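Local coordinates for protein N6 adenine specific DNA methylase (Encephalitozoon cuniculi, PDB 3Q87) that probably transfers a methyl group from S-adenosylmethionine to the translation termination factor eRF1, as the catalytic subunit of the Mtq2-Trm112 complex, at residues L102-E105 / V106-F110; L122-E125 / A126-P129. One frame throughout, in Å; residues are numbered along the deposited sequence.

Contact 1: residues L102-E105 / V106-F110; sequences LGRE and VIDRF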
# COMPACT_ATOMS: atom_id res chain seq x y z
N LEU B 102 -24.79 -9.24 0.00
CA LEU B 102 -24.97 -7.79 0.01
C LEU B 102 -23.85 -7.05 -0.73
O LEU B 102 -23.79 -5.82 -0.71
CB LEU B 102 -25.07 -7.27 1.45
CG LEU B 102 -26.41 -6.88 2.09
CD1 LEU B 102 -27.40 -6.35 1.05
CD2 LEU B 102 -27.02 -8.02 2.85
N GLY B 103 -22.96 -7.80 -1.38
CA GLY B 103 -21.76 -7.24 -1.98
C GLY B 103 -20.81 -6.67 -0.93
O GLY B 103 -19.92 -5.86 -1.25
N ARG B 104 -20.99 -7.10 0.31
CA ARG B 104 -20.38 -6.46 1.48
C ARG B 104 -19.27 -7.24 2.18
O ARG B 104 -18.63 -6.73 3.11
CB ARG B 104 -21.46 -6.15 2.52
CG ARG B 104 -22.22 -4.87 2.24
CD ARG B 104 -21.61 -3.74 3.02
NE ARG B 104 -21.58 -4.09 4.43
CZ ARG B 104 -22.62 -3.98 5.25
NH1 ARG B 104 -23.78 -3.52 4.81
NH2 ARG B 104 -22.50 -4.33 6.52
N GLU B 105 -19.02 -8.46 1.73
CA GLU B 105 -18.07 -9.31 2.44
C GLU B 105 -16.64 -8.76 2.49
O GLU B 105 -15.98 -8.86 3.53
CB GLU B 105 -18.11 -10.74 1.89
CG GLU B 105 -19.48 -11.39 2.11
CD GLU B 105 -19.50 -12.89 1.85
OE1 GLU B 105 -18.44 -13.54 1.98
OE2 GLU B 105 -20.58 -13.42 1.53
N VAL B 106 -16.15 -8.18 1.40
CA VAL B 106 -14.79 -7.63 1.42
C VAL B 106 -14.80 -6.28 2.13
O VAL B 106 -13.92 -5.98 2.95
CB VAL B 106 -14.17 -7.50 0.00
CG1 VAL B 106 -12.70 -7.05 0.10
CG2 VAL B 106 -14.23 -8.83 -0.72
N ILE B 107 -15.81 -5.47 1.84
CA ILE B 107 -15.97 -4.19 2.51
C ILE B 107 -15.93 -4.36 4.03
O ILE B 107 -15.23 -3.63 4.73
CB ILE B 107 -17.30 -3.51 2.11
CG1 ILE B 107 -17.21 -3.00 0.68
CG2 ILE B 107 -17.66 -2.38 3.09
CD1 ILE B 107 -18.57 -2.84 -0.00
N ASP B 108 -16.70 -5.33 4.52
CA ASP B 108 -16.83 -5.58 5.95
C ASP B 108 -15.51 -6.07 6.53
O ASP B 108 -15.14 -5.70 7.64
CB ASP B 108 -17.93 -6.62 6.22
CG ASP B 108 -19.33 -6.04 6.07
OD1 ASP B 108 -19.45 -4.81 5.91
OD2 ASP B 108 -20.32 -6.82 6.12
N ARG B 109 -14.79 -6.90 5.78
CA ARG B 109 -13.47 -7.34 6.21
C ARG B 109 -12.51 -6.16 6.30
O ARG B 109 -11.70 -6.06 7.24
CB ARG B 109 -12.91 -8.41 5.28
CG ARG B 109 -13.45 -9.79 5.58
CD ARG B 109 -12.96 -10.86 4.62
NE ARG B 109 -11.51 -10.88 4.46
CZ ARG B 109 -10.90 -10.87 3.27
NH1 ARG B 109 -11.62 -10.86 2.16
NH2 ARG B 109 -9.57 -10.90 3.19
N PHE B 110 -12.60 -5.26 5.33
CA PHE B 110 -11.76 -4.07 5.30
C PHE B 110 -12.03 -3.17 6.51
O PHE B 110 -11.13 -2.77 7.21
CB PHE B 110 -12.00 -3.26 4.01
CG PHE B 110 -11.37 -1.89 4.04
CD1 PHE B 110 -10.00 -1.74 4.06
CD2 PHE B 110 -12.16 -0.74 4.05
CE1 PHE B 110 -9.41 -0.48 4.10
CE2 PHE B 110 -11.58 0.52 4.08
CZ PHE B 110 -10.19 0.65 4.11
O HOH W 1 -17.42 -6.38 -0.56
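Arg104 reaches Asp108 because its chain bends twice, at chi2 (-95°) and chi3 (-55°), which turns the guanidinium beside the start of the helix with NE toward Asp108 OD1; Asp108, with CG anti to its own carbonyl carbon, offers its carboxylate from one turn further on. The main link is a salt bridge: Arg104 NE donates to Asp108 OD1 at 2.7 Å, with the oxygen in the guanidinium plane and met on its syn side, though the donor is tilted out of the carboxylate plane. The two groups are not coplanar; their planes stand 71° apart, so this is no flat two-pronged pair. NH2 of Arg104 adds only weak bonds, at 3.1 Å to OD1 and 3.3 Å to OD2 of Asp108. Backbone and side chain tie the same two residues together, since Asp108 N also bonds to Arg104 O at 2.8 Å. Next along, Arg109 N bonds to Glu105 O at 3.2 Å.

Beside this, Ile107 crosses the Arg104 chain at about a right angle, its CG2 4.2 Å from Arg104 CD, and its CD1 packs against Gly103 O. A water bridges the turn, giving a hydrogen to Gly103 O at 2.6 Å and accepting one from Ile107 N. Further out, Arg104 NH1 pairs with Glu131, Glu105 OE2 takes a bond from Tyr101 N, and Arg109 forms a salt bridge with Asp69, a residue that binds S-adenosylmethionine. With Val106 also close to the bound cofactor, this is the first turn of a helix beside the cofactor pocket of a Rossmann-like methyltransferase.

Contact 2: residues L122-E125 / A126-P129; sequences LVIE and ANRP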
# COMPACT_ATOMS: atom_id res chain seq x y z
N LEU B 122 -15.33 3.57 -1.60
CA LEU B 122 -16.45 3.63 -2.53
C LEU B 122 -17.40 2.48 -2.26
O LEU B 122 -16.98 1.35 -2.04
CB LEU B 122 -15.99 3.60 -3.99
CG LEU B 122 -17.11 3.69 -5.04
CD1 LEU B 122 -16.57 4.25 -6.34
CD2 LEU B 122 -17.80 2.34 -5.30
N VAL B 123 -18.70 2.78 -2.27
CA VAL B 123 -19.71 1.79 -2.02
C VAL B 123 -20.87 2.07 -2.99
O VAL B 123 -20.95 3.16 -3.53
CB VAL B 123 -20.18 1.87 -0.56
CG1 VAL B 123 -21.49 1.19 -0.40
CG2 VAL B 123 -19.13 1.27 0.38
N ILE B 124 -21.73 1.09 -3.23
CA ILE B 124 -22.94 1.34 -4.01
C ILE B 124 -24.19 1.16 -3.15
O ILE B 124 -24.12 0.62 -2.06
CB ILE B 124 -23.01 0.45 -5.27
CG1 ILE B 124 -23.05 -1.03 -4.88
CG2 ILE B 124 -21.83 0.75 -6.20
CD1 ILE B 124 -23.36 -1.95 -6.05
N GLU B 125 -25.33 1.63 -3.65
CA GLU B 125 -26.57 1.61 -2.88
C GLU B 125 -26.88 0.21 -2.35
O GLU B 125 -27.34 0.05 -1.21
CB GLU B 125 -27.73 2.14 -3.72
CG GLU B 125 -28.95 2.55 -2.93
CD GLU B 125 -29.91 3.38 -3.77
OE1 GLU B 125 -29.70 4.60 -3.91
OE2 GLU B 125 -30.89 2.80 -4.30
N ALA B 126 -26.61 -0.80 -3.17
CA ALA B 126 -26.92 -2.17 -2.78
C ALA B 126 -26.13 -2.66 -1.56
O ALA B 126 -26.56 -3.59 -0.86
CB ALA B 126 -26.75 -3.11 -3.95
N ASN B 127 -24.98 -2.04 -1.29
CA ASN B 127 -24.17 -2.44 -0.14
C ASN B 127 -24.76 -1.98 1.19
O ASN B 127 -24.28 -2.40 2.25
CB ASN B 127 -22.74 -1.91 -0.27
CG ASN B 127 -22.07 -2.39 -1.54
OD1 ASN B 127 -22.31 -3.50 -2.00
ND2 ASN B 127 -21.21 -1.56 -2.10
N ARG B 128 -25.77 -1.13 1.13
CA ARG B 128 -26.38 -0.51 2.31
C ARG B 128 -25.41 0.44 2.98
O ARG B 128 -24.87 0.13 4.04
CB ARG B 128 -26.91 -1.56 3.28
CG ARG B 128 -28.15 -2.28 2.76
CD ARG B 128 -28.57 -3.44 3.67
NE ARG B 128 -29.83 -4.06 3.26
CZ ARG B 128 -30.31 -5.19 3.77
NH1 ARG B 128 -29.64 -5.84 4.71
NH2 ARG B 128 -31.47 -5.68 3.33
N PRO B 129 -25.18 1.61 2.36
CA PRO B 129 -24.15 2.57 2.73
C PRO B 129 -24.24 2.96 4.19
O PRO B 129 -23.21 3.23 4.83
CB PRO B 129 -24.46 3.78 1.84
CG PRO B 129 -25.20 3.23 0.69
CD PRO B 129 -25.99 2.07 1.22
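The flat amide of Asn127 has CG1 of Ile124 over one face, 3.7 Å from Asn127 CG, while Val123 CG1 comes in at the edge, near the amide plane, 3.3 Å from Asn127 CB. The puckered Pro129 ring packs alongside: its CG comes within 4.4 Å of Val123 CG1, and its CD rests on Glu125 O at 3.4 Å. Ile124 holds CG1 between its backbone N and carbonyl carbon (chi1 62°), which turns this branch to the amide and carries CD1 on to Ala126 CB, 4.2 Å away.

Two backbone bonds close the turn, each from a residue to the one three places before it. Asn127 N donates to Ile124 O at 2.9 Å and Arg128 N to Glu125 O at 3.1 Å; both donors sit well above the plane of the carbonyl they meet, 49° and 52° out of it, so neither uses a lone-pair direction. The chain thus leaves strand 118-124 through a short 3-10 turn, and Arg128 takes the N-cap position of helix 129-138.

The Glu125 carboxylate, through OE1, bonds to the hydroxyls of Tyr157 and Thr155, while Ala126 N bonds to Glu154. The chemistry is therefore divided: apolar branches and backbone bonds shape the bend from within, and acidic side chains fasten it to strand 155-162 and the loop just before it.

How the contacts relate
Both contacts are partly buried pieces of one layered fold, in series along the chain: contact 1 opens helix 105-113, and contact 2 lies where strand 118-124 gives way to helix 129-138. Their centres are about 10 Å apart and they meet directly, through a probable hydrogen bond of 2.8 Å from Arg104 NH1 to Asn127 O; Leu102 CD1 also packs on Ala126 O. Contact 1 relies on ionic groups and borders the cofactor pocket, whereas contact 2 relies on aliphatic packing and backbone bonds and stands farther from S-adenosylmethionine. Each mixes buried residues with exposed ones, Glu105 and Glu125 among the latter.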